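PDB 3QLD: mandelate racemase/muconate lactonizing protein from Alicyclobacillus acidocaldarius LAA1, which is of unknown function here but belongs to the enolase superfamily, joining an N-terminal capping domain to a TIM-barrel-like domain. Local coordinates for residues 41-46 against 360-365; 115-120 against 354-359; 142-147 against 155-160; 167-172 against 194-199; 248-253 against 271-276. All coordinates share one frame; numbering follows the deposited sequence.

Contact 1: residues 41-46 against 360-365; sequences GIEGWS and VDRDAV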
# COMPACT_ATOMS: atom_id res chain seq x y z
N GLY A 41 -9.84 34.78 0.42
CA GLY A 41 -9.38 34.47 1.79
C GLY A 41 -10.21 33.41 2.49
O GLY A 41 -10.13 33.25 3.74
N ILE A 42 -11.07 32.73 1.71
CA ILE A 42 -11.89 31.62 2.21
C ILE A 42 -11.00 30.35 2.22
O ILE A 42 -10.18 30.17 1.32
CB ILE A 42 -13.17 31.43 1.39
CG1 ILE A 42 -14.02 32.76 1.45
CG2 ILE A 42 -13.94 30.16 1.84
CD1 ILE A 42 -14.75 32.95 2.76
N GLU A 43 -11.11 29.59 3.31
CA GLU A 43 -10.14 28.52 3.65
C GLU A 43 -10.77 27.17 3.84
O GLU A 43 -11.84 27.07 4.41
CB GLU A 43 -9.41 28.84 4.94
CG GLU A 43 -8.53 30.02 4.74
CD GLU A 43 -7.65 30.34 5.90
OE1 GLU A 43 -7.57 29.56 6.87
OE2 GLU A 43 -7.04 31.44 5.84
N GLY A 44 -10.06 26.12 3.42
CA GLY A 44 -10.40 24.79 3.89
C GLY A 44 -9.22 24.13 4.62
O GLY A 44 -8.07 24.38 4.25
N TRP A 45 -9.50 23.36 5.68
CA TRP A 45 -8.50 22.54 6.40
C TRP A 45 -8.86 21.05 6.42
O TRP A 45 -10.06 20.69 6.36
CB TRP A 45 -8.40 22.97 7.87
CG TRP A 45 -7.87 24.38 8.02
CD1 TRP A 45 -8.48 25.54 7.63
CD2 TRP A 45 -6.62 24.76 8.60
NE1 TRP A 45 -7.68 26.62 7.92
CE2 TRP A 45 -6.52 26.18 8.51
CE3 TRP A 45 -5.54 24.04 9.15
CZ2 TRP A 45 -5.42 26.90 9.00
CZ3 TRP A 45 -4.44 24.76 9.65
CH2 TRP A 45 -4.40 26.17 9.57
N SER A 46 -7.84 20.20 6.59
CA SER A 46 -8.06 18.76 6.83
C SER A 46 -6.85 18.20 7.49
O SER A 46 -5.83 18.90 7.59
CB SER A 46 -8.21 18.02 5.52
OG SER A 46 -7.00 18.08 4.80
N VAL A 360 -10.33 26.81 13.99
CA VAL A 360 -8.91 26.57 14.15
C VAL A 360 -8.17 27.66 14.94
O VAL A 360 -8.25 28.85 14.60
CB VAL A 360 -8.24 26.38 12.77
CG1 VAL A 360 -6.73 26.12 12.95
CG2 VAL A 360 -8.89 25.23 11.98
N ASP A 361 -7.44 27.22 15.96
CA ASP A 361 -6.54 28.09 16.76
C ASP A 361 -5.22 28.22 16.01
O ASP A 361 -4.37 27.30 16.06
CB ASP A 361 -6.37 27.53 18.18
CG ASP A 361 -5.51 28.44 19.12
OD1 ASP A 361 -4.76 29.28 18.63
OD2 ASP A 361 -5.59 28.26 20.35
N ARG A 362 -5.08 29.34 15.31
CA ARG A 362 -3.88 29.65 14.54
C ARG A 362 -2.64 29.68 15.40
O ARG A 362 -1.59 29.25 14.94
CB ARG A 362 -4.01 30.95 13.73
CG ARG A 362 -5.20 31.09 12.70
CD ARG A 362 -5.76 29.77 12.19
NE ARG A 362 -6.56 29.89 10.95
CZ ARG A 362 -7.89 29.97 10.93
NH1 ARG A 362 -8.60 29.96 12.06
NH2 ARG A 362 -8.53 30.04 9.76
N ASP A 363 -2.74 30.15 16.65
CA ASP A 363 -1.57 30.18 17.56
C ASP A 363 -1.10 28.78 17.95
O ASP A 363 0.09 28.54 18.12
CB ASP A 363 -1.82 30.91 18.89
CG ASP A 363 -1.96 32.43 18.72
OD1 ASP A 363 -1.23 33.04 17.91
OD2 ASP A 363 -2.80 33.03 19.42
N ALA A 364 -2.07 27.90 18.19
CA ALA A 364 -1.72 26.53 18.53
C ALA A 364 -1.09 25.86 17.30
O ALA A 364 -0.01 25.26 17.42
CB ALA A 364 -2.96 25.77 19.06
N VAL A 365 -1.71 26.01 16.14
CA VAL A 365 -1.15 25.42 14.93
C VAL A 365 0.31 25.88 14.78
O VAL A 365 1.23 25.07 14.49
CB VAL A 365 -2.00 25.74 13.68
CG1 VAL A 365 -1.22 25.39 12.36
CG2 VAL A 365 -3.29 25.00 13.73
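In this enolase-superfamily fold, strand 43-48 of the antiparallel sheet meets the N-terminal end of helix 362-368. W45 lies at the middle of the contact, with V360 and R362 packed round its indole. CG of W45 sits anti to the carbonyl carbon (chi1 -65°). The indole then reaches from the strand to the start of the helix. V360 comes over one face of the ring. Its CG1 stands 4.1 Å from the centroid of the W45 six-membered ring, almost on the ring normal, a CH-pi contact. V360 CG2 lies over the same face, offset toward the rim, near CG and CD2 of the ring. The ring of H9 also meets the indole, nearly parallel to it. V365 adds CG2, 4.2 Å from W45 CZ3. R362 crosses the indole obliquely, with NE 3.7 Å from W45 CZ2 and the two planes 85° apart. Its chain bends at chi2, and its tip meets the tip of E43. R362 NH2 makes a salt bridge to E43 OE1 at 3.1 Å. The oxygen lies in the guanidinium plane, but the nitrogen stands above the carboxylate plane. W45 NE1 donates to E43 OE1 at 3.1 Å, on the anti lone pair of that oxygen. Q35 NE2 is a further donor to this oxygen. The acid therefore ties the indole and the arginine together. D361 is the N-cap of the helix, and its OD1 accepts from A364 N. The other terminal nitrogen of R362, NH1, turns back and donates to V360 O at 2.8 Å.

Contact 2: residues 115-120 against 354-359; sequences VWDWYA and AGVADW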
# COMPACT_ATOMS: atom_id res chain seq x y z
N VAL A 115 -10.71 20.04 0.28
CA VAL A 115 -11.53 20.66 -0.76
C VAL A 115 -13.05 20.68 -0.38
O VAL A 115 -13.75 21.70 -0.57
CB VAL A 115 -11.31 20.00 -2.10
CG1 VAL A 115 -12.24 20.57 -3.18
CG2 VAL A 115 -9.88 20.21 -2.52
N TRP A 116 -13.55 19.57 0.16
CA TRP A 116 -14.90 19.53 0.75
C TRP A 116 -15.09 20.61 1.81
O TRP A 116 -16.17 21.25 1.91
CB TRP A 116 -15.17 18.15 1.37
CG TRP A 116 -15.72 17.15 0.41
CD1 TRP A 116 -15.03 16.17 -0.25
CD2 TRP A 116 -17.09 16.99 0.02
NE1 TRP A 116 -15.88 15.44 -1.05
CE2 TRP A 116 -17.16 15.90 -0.87
CE3 TRP A 116 -18.28 17.64 0.38
CZ2 TRP A 116 -18.35 15.47 -1.45
CZ3 TRP A 116 -19.50 17.22 -0.22
CH2 TRP A 116 -19.51 16.15 -1.12
N ASP A 117 -14.05 20.82 2.61
CA ASP A 117 -14.11 21.70 3.74
C ASP A 117 -14.14 23.13 3.21
O ASP A 117 -14.91 23.96 3.70
CB ASP A 117 -12.91 21.45 4.68
CG ASP A 117 -12.99 22.23 5.97
OD1 ASP A 117 -13.62 21.74 6.94
OD2 ASP A 117 -12.39 23.36 5.99
N TRP A 118 -13.27 23.42 2.24
CA TRP A 118 -13.21 24.74 1.62
C TRP A 118 -14.56 25.02 0.98
O TRP A 118 -15.11 26.11 1.17
CB TRP A 118 -12.12 24.81 0.55
CG TRP A 118 -12.37 25.91 -0.45
CD1 TRP A 118 -12.07 27.26 -0.27
CD2 TRP A 118 -13.00 25.80 -1.73
NE1 TRP A 118 -12.44 27.96 -1.38
CE2 TRP A 118 -13.03 27.11 -2.28
CE3 TRP A 118 -13.53 24.72 -2.48
CZ2 TRP A 118 -13.57 27.37 -3.55
CZ3 TRP A 118 -14.04 24.97 -3.75
CH2 TRP A 118 -14.09 26.30 -4.26
N TYR A 119 -15.13 24.02 0.30
CA TYR A 119 -16.37 24.20 -0.43
C TYR A 119 -17.55 24.55 0.49
O TYR A 119 -18.36 25.44 0.14
CB TYR A 119 -16.70 22.95 -1.30
CG TYR A 119 -17.99 23.06 -2.07
CD1 TYR A 119 -19.21 22.72 -1.46
CD2 TYR A 119 -18.02 23.54 -3.36
CE1 TYR A 119 -20.43 22.84 -2.16
CE2 TYR A 119 -19.24 23.67 -4.09
CZ TYR A 119 -20.43 23.30 -3.46
OH TYR A 119 -21.62 23.42 -4.14
N ALA A 120 -17.65 23.89 1.64
CA ALA A 120 -18.64 24.26 2.63
C ALA A 120 -18.48 25.71 3.11
O ALA A 120 -19.47 26.43 3.28
CB ALA A 120 -18.62 23.30 3.83
N ALA A 354 -19.89 25.11 8.60
CA ALA A 354 -19.68 25.22 7.18
C ALA A 354 -18.17 25.28 7.08
O ALA A 354 -17.59 26.37 6.90
CB ALA A 354 -20.29 26.53 6.61
N GLY A 355 -17.51 24.13 7.23
CA GLY A 355 -16.05 24.12 7.22
C GLY A 355 -15.46 24.34 8.61
O GLY A 355 -15.99 25.11 9.42
N VAL A 356 -14.31 23.73 8.89
CA VAL A 356 -13.68 23.92 10.18
C VAL A 356 -12.77 25.15 10.34
O VAL A 356 -12.29 25.40 11.42
CB VAL A 356 -12.94 22.64 10.60
CG1 VAL A 356 -11.67 22.48 9.77
CG2 VAL A 356 -12.62 22.66 12.04
N ALA A 357 -12.53 25.92 9.28
CA ALA A 357 -11.53 27.01 9.36
C ALA A 357 -11.70 27.94 10.55
O ALA A 357 -10.71 28.23 11.26
CB ALA A 357 -11.42 27.80 8.00
N ASP A 358 -12.95 28.34 10.82
CA ASP A 358 -13.28 29.35 11.88
C ASP A 358 -13.01 28.88 13.30
O ASP A 358 -12.88 29.70 14.20
CB ASP A 358 -14.75 29.79 11.79
CG ASP A 358 -14.98 30.77 10.64
OD1 ASP A 358 -13.96 31.17 10.02
OD2 ASP A 358 -16.16 31.18 10.37
N TRP A 359 -12.90 27.55 13.44
CA TRP A 359 -12.68 26.87 14.66
C TRP A 359 -11.20 26.62 14.97
O TRP A 359 -10.85 26.28 16.08
CB TRP A 359 -13.40 25.52 14.63
CG TRP A 359 -14.86 25.62 14.78
CD1 TRP A 359 -15.61 26.78 14.80
CD2 TRP A 359 -15.80 24.53 14.92
NE1 TRP A 359 -16.94 26.47 14.95
CE2 TRP A 359 -17.09 25.11 15.04
CE3 TRP A 359 -15.69 23.13 14.96
CZ2 TRP A 359 -18.26 24.35 15.19
CZ3 TRP A 359 -16.88 22.35 15.10
CH2 TRP A 359 -18.13 22.96 15.22
O HOH W 1 -13.27 25.76 6.50
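The D117 carboxylate is the flat group that carries this contact. V356 N comes to it on the syn side of OD1. The W118 ring has V115 O at its edge, in plane, and the W116 ring meets F277 edge-to-face, but neither ring takes part in the contact with the loop. D117 lies on helix 105-123, with CG anti to the backbone N (chi1 -174°). This points the carboxylate at the loop between strand 347-349 and helix 362-368. V356 N donates to D117 OD1 at 2.9 Å, and the bond is fairly straight (160°). V356 CG1 also approaches this oxygen, 3.5 Å from D117 OD1. The G355 backbone runs close by, with its CA 3.4 Å from D117 OD1. A CB at G355 would point at the helix and clash with D117 O, so this close approach depends on glycine. Beside it, A120 CB rests 3.7 Å from G355 N, and A354 CB packs on A120 O. One water extends the grip. It donates to D117 OD2 at 2.6 Å and accepts from A357 N at 2.9 Å. W45 N donates to D117 OD2, and H308 NE2 is hydrogen-bonded to D117 OD1. Both oxygens of this buried acid thus have two partners each. So many donors would probably stabilise the ionised form, and the acid joins the helix, the loop and strand 43-48 by polar bonds.

Contact 3: residues 142-147 against 155-160; sequences ATLGMS and QSVDAA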
# COMPACT_ATOMS: atom_id res chain seq x y z
N ALA A 142 -15.43 3.77 24.79
CA ALA A 142 -14.13 3.80 25.41
C ALA A 142 -13.31 2.51 25.21
O ALA A 142 -13.78 1.39 25.46
CB ALA A 142 -14.28 4.09 26.98
N THR A 143 -12.06 2.66 24.75
CA THR A 143 -11.15 1.52 24.59
C THR A 143 -10.35 1.27 25.86
O THR A 143 -9.75 2.21 26.41
CB THR A 143 -10.18 1.77 23.43
OG1 THR A 143 -10.97 2.14 22.30
CG2 THR A 143 -9.35 0.50 23.12
N LEU A 144 -10.38 0.04 26.35
CA LEU A 144 -9.67 -0.32 27.57
C LEU A 144 -8.56 -1.31 27.24
O LEU A 144 -8.81 -2.35 26.56
CB LEU A 144 -10.62 -0.91 28.62
CG LEU A 144 -11.97 -0.24 28.96
CD1 LEU A 144 -12.58 -0.98 30.08
CD2 LEU A 144 -11.83 1.26 29.32
N GLY A 145 -7.33 -0.99 27.70
CA GLY A 145 -6.15 -1.83 27.43
C GLY A 145 -6.25 -3.14 28.17
O GLY A 145 -7.05 -3.25 29.09
N MSE A 146 -5.46 -4.14 27.82
CA MSE A 146 -5.52 -5.35 28.65
C MSE A 146 -4.54 -5.33 29.82
O MSE A 146 -3.43 -4.79 29.70
CB MSE A 146 -5.37 -6.64 27.82
CG MSE A 146 -4.09 -6.85 27.09
SE MSE A 146 -4.29 -8.34 25.79
CE MSE A 146 -2.47 -9.09 25.85
N SER A 147 -4.95 -5.91 30.95
CA SER A 147 -4.00 -6.15 32.06
C SER A 147 -4.05 -7.58 32.57
O SER A 147 -5.10 -8.23 32.53
CB SER A 147 -4.24 -5.19 33.23
OG SER A 147 -5.62 -4.96 33.36
N GLN A 155 -11.92 -2.04 37.24
CA GLN A 155 -11.80 -0.67 37.69
C GLN A 155 -11.83 0.27 36.49
O GLN A 155 -12.53 1.27 36.54
CB GLN A 155 -10.56 -0.49 38.53
CG GLN A 155 -10.56 -1.43 39.76
CD GLN A 155 -9.19 -1.47 40.52
OE1 GLN A 155 -8.50 -0.44 40.68
NE2 GLN A 155 -8.84 -2.66 41.02
N SER A 156 -11.11 -0.07 35.40
CA SER A 156 -11.15 0.75 34.19
C SER A 156 -12.55 0.81 33.61
O SER A 156 -12.97 1.90 33.21
CB SER A 156 -10.20 0.20 33.12
OG SER A 156 -8.86 0.34 33.56
N VAL A 157 -13.25 -0.33 33.53
CA VAL A 157 -14.65 -0.37 33.04
C VAL A 157 -15.65 0.52 33.82
O VAL A 157 -16.42 1.30 33.24
CB VAL A 157 -15.21 -1.78 33.04
CG1 VAL A 157 -16.56 -1.79 32.28
CG2 VAL A 157 -14.16 -2.82 32.41
N ASP A 158 -15.65 0.35 35.11
CA ASP A 158 -16.44 1.22 36.02
C ASP A 158 -16.20 2.70 35.76
O ASP A 158 -17.17 3.47 35.60
CB ASP A 158 -16.07 0.89 37.46
CG ASP A 158 -16.56 -0.47 37.90
OD1 ASP A 158 -17.41 -1.08 37.19
OD2 ASP A 158 -16.14 -0.97 38.97
N ALA A 159 -14.91 3.07 35.62
CA ALA A 159 -14.49 4.46 35.38
C ALA A 159 -15.04 4.96 34.06
O ALA A 159 -15.57 6.08 34.01
CB ALA A 159 -12.97 4.59 35.43
N ALA A 160 -14.99 4.11 33.02
CA ALA A 160 -15.57 4.51 31.74
C ALA A 160 -17.06 4.67 31.87
O ALA A 160 -17.67 5.57 31.29
CB ALA A 160 -15.22 3.48 30.63
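This contact is the first beta-alpha step of the TIM-barrel-like domain. Strand 137-144 leads through a short turn into helix 150-162, which folds back along it. The two short segments run nearly antiparallel (170°), with axes 9.4 Å apart at closest approach. No hydrogen bond crosses between them, and the contact is almost wholly apolar. L144 does most of the work. Its CG lies anti to the carbonyl carbon, beside the backbone N (chi1 -47°), and chi2 is extended. The two methyls then spread over the helix. CD1 makes the closest approach. It lies 3.4 Å from V157 CG2, tighter than usual van der Waals contact, and the two side chains cross at about a right angle. V157 CG2 is itself placed anti to the carbonyl carbon. The same L144 CD1 also touches S156 CB at 4.0 Å. The serine meets the leucine with carbon, while its OG is bonded back to V152 O in the preceding turn. L144 CD2 turns along the helix and lies 4.3 Å from A160 CB. Two residues back on the strand, A142 points the same way, and its CB meets A160 CB at 3.8 Å. The small side chains of A142 and A160 let the backbones come close here, with CA atoms 6.5 Å apart. L170 and V168 of the next strand continue this apolar layer, touching L144 and A160 respectively. Strand residues facing a returning helix in this way are typical of the beta-alpha-beta crossover, as in the successive beta-alpha units of a TIM barrel.

Contact 4: residues 167-172 against 194-199; sequences RVKLKI and AADANG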
# COMPACT_ATOMS: atom_id res chain seq x y z
N ARG A 167 -20.25 2.52 25.11
CA ARG A 167 -19.67 1.22 24.69
C ARG A 167 -18.37 1.08 25.38
O ARG A 167 -17.65 2.09 25.55
CB ARG A 167 -19.46 1.18 23.18
CG ARG A 167 -19.18 -0.24 22.61
CD ARG A 167 -19.07 -0.30 21.08
NE ARG A 167 -17.95 0.53 20.60
CZ ARG A 167 -17.93 1.05 19.37
NH1 ARG A 167 -18.89 0.75 18.51
NH2 ARG A 167 -16.93 1.83 18.96
N VAL A 168 -18.00 -0.15 25.73
CA VAL A 168 -16.58 -0.35 25.99
C VAL A 168 -15.99 -1.32 24.97
O VAL A 168 -16.66 -2.32 24.61
CB VAL A 168 -16.25 -0.88 27.44
CG1 VAL A 168 -16.58 0.21 28.50
CG2 VAL A 168 -16.92 -2.24 27.74
N LYS A 169 -14.74 -1.07 24.55
CA LYS A 169 -14.03 -2.02 23.62
C LYS A 169 -12.80 -2.52 24.35
O LYS A 169 -11.87 -1.75 24.69
CB LYS A 169 -13.68 -1.36 22.28
CG LYS A 169 -12.95 -2.30 21.25
CD LYS A 169 -12.95 -1.70 19.85
CE LYS A 169 -12.37 -0.27 19.80
NZ LYS A 169 -11.57 0.04 18.55
N LEU A 170 -12.80 -3.81 24.64
CA LEU A 170 -11.76 -4.43 25.36
C LEU A 170 -10.67 -5.00 24.44
O LEU A 170 -10.97 -5.77 23.52
CB LEU A 170 -12.34 -5.62 26.10
CG LEU A 170 -13.56 -5.32 26.99
CD1 LEU A 170 -13.67 -6.56 27.86
CD2 LEU A 170 -13.20 -4.09 27.85
N LYS A 171 -9.40 -4.70 24.76
CA LYS A 171 -8.29 -5.36 24.05
C LYS A 171 -8.19 -6.77 24.53
O LYS A 171 -8.26 -7.03 25.73
CB LYS A 171 -6.97 -4.59 24.30
CG LYS A 171 -7.00 -3.22 23.70
CD LYS A 171 -6.74 -3.26 22.17
CE LYS A 171 -6.97 -1.87 21.54
NZ LYS A 171 -6.02 -1.61 20.41
N ILE A 172 -8.11 -7.72 23.59
CA ILE A 172 -8.03 -9.10 23.92
C ILE A 172 -6.91 -9.82 23.11
O ILE A 172 -6.47 -9.31 22.06
CB ILE A 172 -9.36 -9.85 23.68
CG1 ILE A 172 -9.75 -9.80 22.19
CG2 ILE A 172 -10.44 -9.28 24.66
CD1 ILE A 172 -10.80 -10.91 21.82
N ALA A 194 -17.51 -4.38 22.97
CA ALA A 194 -16.82 -4.92 21.75
C ALA A 194 -15.43 -5.40 22.14
O ALA A 194 -14.95 -5.19 23.31
CB ALA A 194 -16.79 -3.88 20.59
N ALA A 195 -14.77 -6.12 21.23
CA ALA A 195 -13.43 -6.60 21.58
C ALA A 195 -12.47 -6.31 20.41
O ALA A 195 -12.87 -6.34 19.25
CB ALA A 195 -13.40 -8.10 21.91
N ASP A 196 -11.21 -6.02 20.75
CA ASP A 196 -10.27 -5.73 19.68
C ASP A 196 -9.07 -6.64 19.85
O ASP A 196 -8.36 -6.59 20.85
CB ASP A 196 -9.92 -4.25 19.67
CG ASP A 196 -8.78 -3.92 18.71
OD1 ASP A 196 -8.40 -4.75 17.83
OD2 ASP A 196 -8.33 -2.78 18.81
N ALA A 197 -8.89 -7.53 18.90
CA ALA A 197 -7.87 -8.54 18.99
C ALA A 197 -6.52 -8.09 18.43
O ALA A 197 -5.52 -8.79 18.67
CB ALA A 197 -8.31 -9.83 18.28
N ASN A 198 -6.50 -7.02 17.64
CA ASN A 198 -5.28 -6.51 16.95
C ASN A 198 -4.48 -7.65 16.29
O ASN A 198 -3.27 -7.75 16.47
CB ASN A 198 -4.38 -5.84 18.01
CG ASN A 198 -3.33 -4.91 17.39
OD1 ASN A 198 -3.55 -4.30 16.31
ND2 ASN A 198 -2.19 -4.77 18.08
N GLY A 199 -5.15 -8.57 15.60
CA GLY A 199 -4.44 -9.64 14.85
C GLY A 199 -3.68 -10.70 15.63
O GLY A 199 -2.82 -11.41 15.08
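Two neighbouring parallel strands of the TIM-barrel-like domain, 167-171 and 192-196, pair here within a beta-alpha-beta unit. Their side chains sort onto two faces. K169, K171, A194 and D196 share one face, while L170 and A195 take the other. K171 and D196 lie side by side and point the same way. The K171 chain bends at chi2 and chi4, which carries its tip over to the acid. NZ then makes a salt bridge to D196 OD2 at 3.0 Å, but the hydrogen bond in it is weak. K169 instead crosses D196 obliquely. Its CG rests on D196 CB at 3.9 Å, and its chain, bent at chi3 and chi4, lifts NZ away to D323 and E221. K169 NZ stays 4.3 Å from D196 OD2, so it probably adds to the positive field round the acid without a salt bridge. On the other face the packing is apolar. I172 CD1 meets A195 CB at 3.8 Å, and both L170 and I172 touch I181 of helix 178-187. Beneath the side chains runs a regular parallel ladder. A194 N donates to V168 O, and L170 N to A194 O. D196 N donates to L170 O at 2.8 Å, from above the carbonyl plane. I172 N donates to D196 O at the end of the ladder. The local strand axes cross at -30°, in keeping with a twisted barrel wall. D196 has CG anti to its backbone N (chi1 172°). Its second oxygen, OD1, accepts from N198 N at 3.0 Å and so closes an Asx turn.

Contact 5: residues 248-253 against 271-276; sequences SVRSVR and PGRLGG. With SO4 (sulfate ion), chain C.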
# COMPACT_ATOMS: atom_id res chain seq x y z
N SER A 248 -7.71 -4.08 7.53
CA SER A 248 -7.90 -5.06 6.45
C SER A 248 -8.75 -4.61 5.32
O SER A 248 -8.84 -5.33 4.32
CB SER A 248 -8.48 -6.38 6.99
OG SER A 248 -7.53 -7.05 7.79
N VAL A 249 -9.47 -3.49 5.50
CA VAL A 249 -10.28 -2.93 4.46
C VAL A 249 -9.85 -1.45 4.16
O VAL A 249 -10.26 -0.50 4.84
CB VAL A 249 -11.74 -2.95 4.83
CG1 VAL A 249 -12.51 -2.11 3.80
CG2 VAL A 249 -12.28 -4.49 4.83
N ARG A 250 -9.07 -1.30 3.10
CA ARG A 250 -8.48 0.00 2.73
C ARG A 250 -9.16 0.66 1.55
O ARG A 250 -8.75 1.75 1.16
CB ARG A 250 -6.99 -0.17 2.32
CG ARG A 250 -6.11 -1.09 3.14
CD ARG A 250 -5.62 -0.37 4.41
NE ARG A 250 -4.38 -0.85 5.07
CZ ARG A 250 -3.85 -2.10 5.14
NH1 ARG A 250 -4.40 -3.16 4.52
NH2 ARG A 250 -2.73 -2.29 5.85
N SER A 251 -10.09 -0.02 0.90
CA SER A 251 -10.72 0.47 -0.32
C SER A 251 -12.09 -0.12 -0.43
O SER A 251 -12.39 -1.13 0.21
CB SER A 251 -9.95 0.01 -1.56
OG SER A 251 -10.10 -1.39 -1.81
N VAL A 252 -12.92 0.51 -1.25
CA VAL A 252 -14.26 -0.01 -1.59
C VAL A 252 -14.20 -1.39 -2.28
O VAL A 252 -15.03 -2.24 -2.01
CB VAL A 252 -15.12 1.02 -2.40
CG1 VAL A 252 -16.59 0.57 -2.55
CG2 VAL A 252 -15.11 2.38 -1.69
N ARG A 253 -13.21 -1.64 -3.13
CA ARG A 253 -13.06 -2.98 -3.73
C ARG A 253 -12.72 -4.09 -2.69
O ARG A 253 -13.20 -5.22 -2.81
CB ARG A 253 -12.00 -2.99 -4.83
CG ARG A 253 -12.49 -2.33 -6.15
CD ARG A 253 -11.30 -1.93 -7.06
NE ARG A 253 -10.53 -0.87 -6.41
CZ ARG A 253 -9.26 -0.57 -6.65
NH1 ARG A 253 -8.54 -1.24 -7.54
NH2 ARG A 253 -8.70 0.41 -5.96
N PRO A 271 -12.51 7.85 7.41
CA PRO A 271 -12.55 8.47 6.09
C PRO A 271 -11.16 8.64 5.51
O PRO A 271 -10.97 8.45 4.32
CB PRO A 271 -13.29 9.82 6.37
CG PRO A 271 -14.12 9.49 7.59
CD PRO A 271 -13.33 8.55 8.42
N GLY A 272 -10.18 8.97 6.34
CA GLY A 272 -8.81 9.16 5.83
C GLY A 272 -8.24 7.85 5.31
O GLY A 272 -7.65 7.79 4.24
N ARG A 273 -8.47 6.76 6.02
CA ARG A 273 -7.89 5.44 5.61
C ARG A 273 -8.53 5.06 4.27
O ARG A 273 -7.93 4.43 3.41
CB ARG A 273 -8.23 4.39 6.71
CG ARG A 273 -7.53 3.01 6.56
CD ARG A 273 -8.07 1.88 7.58
NE ARG A 273 -9.36 1.31 7.11
CZ ARG A 273 -10.53 1.43 7.74
NH1 ARG A 273 -10.62 2.05 8.91
NH2 ARG A 273 -11.63 0.88 7.19
N LEU A 274 -9.79 5.44 4.07
CA LEU A 274 -10.53 5.02 2.85
C LEU A 274 -10.28 5.88 1.64
O LEU A 274 -10.61 5.49 0.53
CB LEU A 274 -12.04 4.86 3.16
CG LEU A 274 -12.35 3.71 4.09
CD1 LEU A 274 -13.81 3.85 4.56
CD2 LEU A 274 -12.13 2.42 3.26
N GLY A 275 -9.66 7.07 1.83
CA GLY A 275 -9.48 7.97 0.71
C GLY A 275 -10.37 9.22 0.69
O GLY A 275 -10.35 9.99 -0.32
N GLY A 276 -11.09 9.47 1.77
CA GLY A 276 -11.81 10.74 1.88
C GLY A 276 -13.30 10.57 2.04
O GLY A 276 -13.82 9.45 2.29
S SO4 C . -12.02 2.15 -4.52
O1 SO4 C . -10.80 2.68 -5.11
O2 SO4 C . -12.17 2.66 -3.16
O3 SO4 C . -13.20 2.62 -5.25
O4 SO4 C . -11.93 0.69 -4.58
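R273 carries this contact from the short, weakly bonded helical turn 271-274 to the loop before helix 252-261. From CB the chain leaves with CG anti to the backbone N (chi1 -172°). CG lies 4.4 Å from R250 CD. At chi3 (79°) the chain bends, and CD turns the guanidinium side-on to the V249 carbonyl. NE donates to V249 O at 3.0 Å, from above the carbonyl plane. NH2 donates to the same V249 O at 3.1 Å, within the carbonyl plane. The oxygen lies at the guanidinium edge, so two nitrogens grip one atom. NH2 also bonds N268 O, and NH1 makes a salt bridge to D246. Beside this, L274 CD2 packs 3.8 Å from V249 O and touches R250. The helical turn ends in a Schellman motif at G275. S251 is the N-cap of helix 252-261, and its OG caps E254 N. A sulfate ion, probably from the crystallisation liquor, sits at this end. V252 N donates to its O2 at 3.0 Å, and R253 NE to its O4 at 2.8 Å. R253 N also donates to O4. R253 thus adds its side chain, while backbone N-H groups binding an anion are typical of a helix N-terminus.

Contacts 1 and 2 touch and form one continuous patch. W45 N of contact 1 bonds D117 OD2 of contact 2, and both use the chain leading to helix 362-368. Both rely on an acid that gathers several donors; D117 is buried, E43 only partly. Contact 1 adds an aromatic face. Contacts 3 and 4 also touch, far from contact 1, with centres about 35 Å from it. They share the barrel sheet through strands 137-144 and 167-171. Contact 3 is apolar strand-helix packing, while contact 4 is a backbone ladder with charges on one face. Contact 5 lies nearest the chain centre and touches none of the others. All five are largely buried; R362 of contact 1 is the only exposed residue that touches across any of them.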